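Local coordinates for homoserine O-acetyltransferase (Bacillus anthracis str. 'Ames Ancestor', PDB 3I1I), which probably transfers an acetyl group from acetyl-CoA to the hydroxyl of homoserine, on the route to methionine, as an acyltransferase of the alpha/beta-hydrolase fold, at residues Q194-A199 / N224-M229; E198-D203 / V275-W280. All blocks are in the same frame, centred on the assembly; numbering follows the deposited sequence. Where two conformers were deposited one is given.

Contact 1: residues Q194-A199 / N224-M229; sequences QNAIEA and NRMMFM
Met226, a selenomethionine, carries this helix-to-helix contact almost alone, laying its selenium and terminal methyl on the flank of residues 194-199. The segment axes approach to 9.5 Å and run nearly antiparallel, at 161°, with Ala196 opposite Met226 in the backbone register. Side-chain shape explains the reach: CG of Met226 stands beside its own backbone N and anti to the carbonyl carbon (chi1 -66°), and beyond CG the chain is fully extended, which carries SE straight across the gap. There SE lies 3.7 Å from CB of Asn195 and 3.8 Å from the backbone N of Ala196, so it rests on the peptide link between these two residues as well as on a side chain. The methyl continues toward the C-terminal end of the segment, where Met226 CE meets CB of Ala199 at 4.1 Å and comes to 3.8 Å from the backbone O of Asn195.

The side chain of Asn195 touches SE through CB alone, while its OD1 accepts from Arg225 NE of the second subunit. One turn apart along the helix, Gln194 NE2 donates to Glu198 OE2 at 2.9 Å, from above the carboxylate plane, and also bonds Asn265 OD1 of the second subunit. Met226 also packs on Met226 of the second subunit. With no hydrogen bond joining the two segments, their cohesion here rests on dispersion around one polarisable side chain, while the polar ends of Asn195 and Glu198 are engaged by Arg225 of the second subunit.

Contact 2: residues E198-D203 / V275-W280; sequences EAIRLD and VDANSW
OD2 of Asp276 is gripped twice by Ser279, which meets it through its hydroxyl, OG to OD2 2.9 Å, and through its backbone, N to OD2 3.0 Å. The hydroxyl uses the anti lone pair, whereas the N-H arrives 47° out of the carboxylate plane, at an N-H...O angle of 146°. Asp276 is thereby the N-cap of helix 277-289, and its OD1 accepts from Tyr211 and Gln215.

The capped first turn presents Ala277 and Trp280 to Ile200, which bridges them with its two branches. CG2 touches Ala277 CB at 3.9 Å. The longer branch sets out beside the backbone N (chi1 -56°) and extends to place CD1 3.8 Å from Trp280 CD1 and 3.9 Å from the backbone O of Ala277. The isoleucine and tryptophan side chains cross at about a right angle, and the methyl approaches the indole obliquely. Trp280 also packs on Leu220 and Asn224 of helix 217-228.

No hydrogen bond crosses between the segments, so the junction itself is apolar; the polar bonds instead fix the helix start, and a carboxylate there would be expected to interact favourably with the helix dipole.

In the fold
Both contacts are buried and apolar, their centres 9 Å apart, and both draw on helix 186-202: contact 1 joins it to helix 217-228, contact 2 to the start of helix 277-289. Trp280 ties them together, its CH2 lying 3.5 Å from Asn224 OD1 and its NE1 4.1 Å from Ala196 CB, so the three helices pack as one group. These helices follow strand 174-178 and precede strand 309-313, neighbours in the main sheet, as an insertion in the alpha/beta hydrolase fold. Their surroundings differ: contact 1 adjoins reciprocal Asn195-Arg225 and Glu198-Arg225 bonds between subunits, whereas the polar bonds at the start of helix 277-289, around the N-cap of contact 2, lie within the chain.

Contact 1: residues Q194-A199 / N224-M229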
# COMPACT_ATOMS: atom_id res chain seq x y z
N GLN A 194 -7.84 3.41 -2.95
CA GLN A 194 -7.57 2.44 -4.03
C GLN A 194 -6.57 1.37 -3.58
O GLN A 194 -6.83 0.17 -3.71
CB GLN A 194 -7.01 3.13 -5.28
CG GLN A 194 -6.81 2.16 -6.42
CD GLN A 194 -6.18 2.73 -7.67
OE1 GLN A 194 -5.80 3.91 -7.72
NE2 GLN A 194 -6.06 1.89 -8.71
N ASN A 195 -5.41 1.80 -3.09
CA ASN A 195 -4.41 0.87 -2.63
C ASN A 195 -4.91 -0.11 -1.56
O ASN A 195 -4.50 -1.30 -1.55
CB ASN A 195 -3.16 1.61 -2.15
CG ASN A 195 -2.33 2.19 -3.31
OD1 ASN A 195 -2.56 1.86 -4.48
ND2 ASN A 195 -1.38 3.07 -2.97
N ALA A 196 -5.78 0.36 -0.67
CA ALA A 196 -6.33 -0.52 0.38
C ALA A 196 -7.25 -1.57 -0.25
O ALA A 196 -7.13 -2.76 0.02
CB ALA A 196 -7.07 0.29 1.47
N ILE A 197 -8.17 -1.11 -1.09
CA ILE A 197 -9.04 -2.03 -1.81
C ILE A 197 -8.21 -3.07 -2.57
O ILE A 197 -8.45 -4.27 -2.46
CB ILE A 197 -9.95 -1.29 -2.78
CG1 ILE A 197 -10.94 -0.41 -1.98
CG2 ILE A 197 -10.66 -2.28 -3.63
CD1 ILE A 197 -11.68 0.70 -2.80
N GLU A 198 -7.23 -2.63 -3.34
CA GLU A 198 -6.41 -3.56 -4.07
C GLU A 198 -5.57 -4.51 -3.20
O GLU A 198 -5.41 -5.66 -3.55
CB GLU A 198 -5.56 -2.82 -5.10
CG GLU A 198 -6.47 -2.48 -6.29
CD GLU A 198 -5.80 -1.69 -7.37
OE1 GLU A 198 -4.56 -1.86 -7.54
OE2 GLU A 198 -6.53 -0.93 -8.08
N ALA A 199 -5.08 -4.04 -2.06
CA ALA A 199 -4.35 -4.91 -1.13
C ALA A 199 -5.25 -6.08 -0.63
O ALA A 199 -4.84 -7.24 -0.62
CB ALA A 199 -3.77 -4.09 0.04
N ASN A 224 -5.03 -1.49 6.52
CA ASN A 224 -5.11 -0.74 7.77
C ASN A 224 -3.82 0.02 8.05
O ASN A 224 -3.85 1.15 8.53
CB ASN A 224 -5.36 -1.71 8.92
CG ASN A 224 -5.62 -1.00 10.25
OD1 ASN A 224 -6.57 -0.23 10.37
ND2 ASN A 224 -4.79 -1.26 11.23
N ARG A 225 -2.68 -0.59 7.74
CA ARG A 225 -1.42 0.08 7.96
C ARG A 225 -1.27 1.34 7.07
O ARG A 225 -0.81 2.37 7.54
CB ARG A 225 -0.24 -0.88 7.79
CG ARG A 225 1.06 -0.29 8.25
CD ARG A 225 2.10 -1.32 8.61
NE ARG A 225 2.40 -2.09 7.45
CZ ARG A 225 2.35 -3.41 7.36
NH1 ARG A 225 2.60 -3.97 6.19
NH2 ARG A 225 2.06 -4.18 8.39
N MSE A 226 -1.72 1.28 5.83
CA MSE A 226 -1.71 2.47 4.94
C MSE A 226 -2.50 3.62 5.51
O MSE A 226 -2.07 4.74 5.44
CB MSE A 226 -2.29 2.16 3.56
CG MSE A 226 -1.47 1.17 2.74
SE MSE A 226 -2.59 0.48 1.33
CE MSE A 226 -1.40 -0.85 0.63
N MSE A 227 -3.67 3.36 6.07
CA MSE A 227 -4.43 4.44 6.69
C MSE A 227 -3.70 4.97 7.94
O MSE A 227 -3.54 6.19 8.11
CB MSE A 227 -5.84 3.98 7.04
CG MSE A 227 -6.84 5.09 7.17
SE MSE A 227 -8.68 4.41 7.36
CE MSE A 227 -8.51 3.71 9.16
N PHE A 228 -3.26 4.06 8.80
CA PHE A 228 -2.59 4.43 10.04
C PHE A 228 -1.35 5.30 9.79
O PHE A 228 -1.11 6.27 10.49
CB PHE A 228 -2.17 3.14 10.80
CG PHE A 228 -1.45 3.40 12.07
CD1 PHE A 228 -2.17 3.73 13.22
CD2 PHE A 228 -0.08 3.40 12.11
CE1 PHE A 228 -1.51 4.04 14.42
CE2 PHE A 228 0.62 3.70 13.32
CZ PHE A 228 -0.10 4.01 14.48
N MSE A 229 -0.56 4.93 8.80
CA MSE A 229 0.63 5.70 8.48
C MSE A 229 0.36 7.08 7.85
O MSE A 229 1.29 7.82 7.67
CB MSE A 229 1.60 4.95 7.56
CG MSE A 229 2.14 3.66 8.13
SE MSE A 229 2.96 3.88 9.87
CE MSE A 229 4.36 5.22 9.40

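Contact 2: residues E198-D203 / V275-W280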
# COMPACT_ATOMS: atom_id res chain seq x y z
N GLU A 198 -7.23 -2.63 -3.34
CA GLU A 198 -6.41 -3.56 -4.07
C GLU A 198 -5.57 -4.51 -3.20
O GLU A 198 -5.41 -5.66 -3.55
CB GLU A 198 -5.56 -2.82 -5.10
CG GLU A 198 -6.47 -2.48 -6.29
CD GLU A 198 -5.80 -1.69 -7.37
OE1 GLU A 198 -4.56 -1.86 -7.54
OE2 GLU A 198 -6.53 -0.93 -8.08
N ALA A 199 -5.08 -4.04 -2.06
CA ALA A 199 -4.35 -4.91 -1.13
C ALA A 199 -5.25 -6.08 -0.63
O ALA A 199 -4.84 -7.24 -0.62
CB ALA A 199 -3.77 -4.09 0.04
N ILE A 200 -6.49 -5.79 -0.28
CA ILE A 200 -7.43 -6.85 0.11
C ILE A 200 -7.72 -7.86 -1.06
O ILE A 200 -7.69 -9.08 -0.87
CB ILE A 200 -8.74 -6.25 0.68
CG1 ILE A 200 -8.44 -5.30 1.85
CG2 ILE A 200 -9.65 -7.37 1.13
CD1 ILE A 200 -9.59 -4.34 2.24
N ARG A 201 -7.97 -7.34 -2.26
CA ARG A 201 -8.23 -8.21 -3.43
C ARG A 201 -7.03 -9.10 -3.77
O ARG A 201 -7.20 -10.21 -4.30
CB ARG A 201 -8.58 -7.42 -4.69
CG ARG A 201 -9.93 -6.66 -4.62
CD ARG A 201 -10.41 -6.13 -6.04
NE ARG A 201 -11.80 -5.74 -5.89
CZ ARG A 201 -12.86 -6.28 -6.52
NH1 ARG A 201 -14.10 -5.86 -6.21
NH2 ARG A 201 -12.69 -7.21 -7.48
N LEU A 202 -5.83 -8.60 -3.48
CA LEU A 202 -4.63 -9.31 -3.88
C LEU A 202 -4.41 -10.55 -3.00
O LEU A 202 -3.89 -11.57 -3.47
CB LEU A 202 -3.43 -8.36 -3.84
CG LEU A 202 -2.13 -8.93 -4.43
CD1 LEU A 202 -2.31 -9.39 -5.91
CD2 LEU A 202 -0.99 -7.90 -4.27
N ASP A 203 -4.80 -10.44 -1.74
CA ASP A 203 -4.75 -11.55 -0.83
C ASP A 203 -5.61 -12.71 -1.36
O ASP A 203 -6.80 -12.57 -1.52
CB ASP A 203 -5.24 -11.11 0.53
CG ASP A 203 -4.87 -12.07 1.64
OD1 ASP A 203 -4.61 -13.26 1.36
OD2 ASP A 203 -4.86 -11.58 2.79
N VAL A 275 -12.88 -6.57 12.53
CA VAL A 275 -13.20 -5.83 11.32
C VAL A 275 -13.48 -6.76 10.17
O VAL A 275 -12.89 -7.82 10.09
CB VAL A 275 -12.03 -4.87 10.98
CG1 VAL A 275 -12.10 -4.34 9.57
CG2 VAL A 275 -12.01 -3.74 12.00
N ASP A 276 -14.41 -6.37 9.29
CA ASP A 276 -14.73 -7.16 8.09
C ASP A 276 -14.12 -6.57 6.81
O ASP A 276 -14.33 -5.41 6.49
CB ASP A 276 -16.23 -7.27 7.91
CG ASP A 276 -16.61 -8.05 6.66
OD1 ASP A 276 -16.20 -9.25 6.56
OD2 ASP A 276 -17.28 -7.46 5.79
N ALA A 277 -13.44 -7.40 6.05
CA ALA A 277 -12.66 -6.96 4.89
C ALA A 277 -13.53 -6.35 3.80
O ALA A 277 -13.25 -5.25 3.33
CB ALA A 277 -11.79 -8.12 4.31
N ASN A 278 -14.57 -7.07 3.37
CA ASN A 278 -15.48 -6.56 2.34
C ASN A 278 -16.08 -5.21 2.77
O ASN A 278 -16.20 -4.28 1.94
CB ASN A 278 -16.60 -7.56 2.04
CG ASN A 278 -16.11 -8.82 1.31
OD1 ASN A 278 -15.02 -8.84 0.72
ND2 ASN A 278 -16.92 -9.85 1.31
N SER A 279 -16.43 -5.11 4.05
CA SER A 279 -16.98 -3.90 4.59
C SER A 279 -15.96 -2.76 4.45
O SER A 279 -16.30 -1.62 4.07
CB SER A 279 -17.36 -4.10 6.06
OG SER A 279 -18.54 -4.89 6.17
N TRP A 280 -14.72 -3.08 4.78
CA TRP A 280 -13.64 -2.13 4.66
C TRP A 280 -13.53 -1.64 3.22
O TRP A 280 -13.42 -0.47 3.00
CB TRP A 280 -12.31 -2.77 5.11
CG TRP A 280 -11.21 -1.76 5.19
CD1 TRP A 280 -10.52 -1.18 4.15
CD2 TRP A 280 -10.71 -1.19 6.38
NE1 TRP A 280 -9.61 -0.28 4.64
CE2 TRP A 280 -9.70 -0.27 6.01
CE3 TRP A 280 -11.00 -1.38 7.74
CZ2 TRP A 280 -8.99 0.47 6.94
CZ3 TRP A 280 -10.31 -0.63 8.68
CH2 TRP A 280 -9.30 0.28 8.27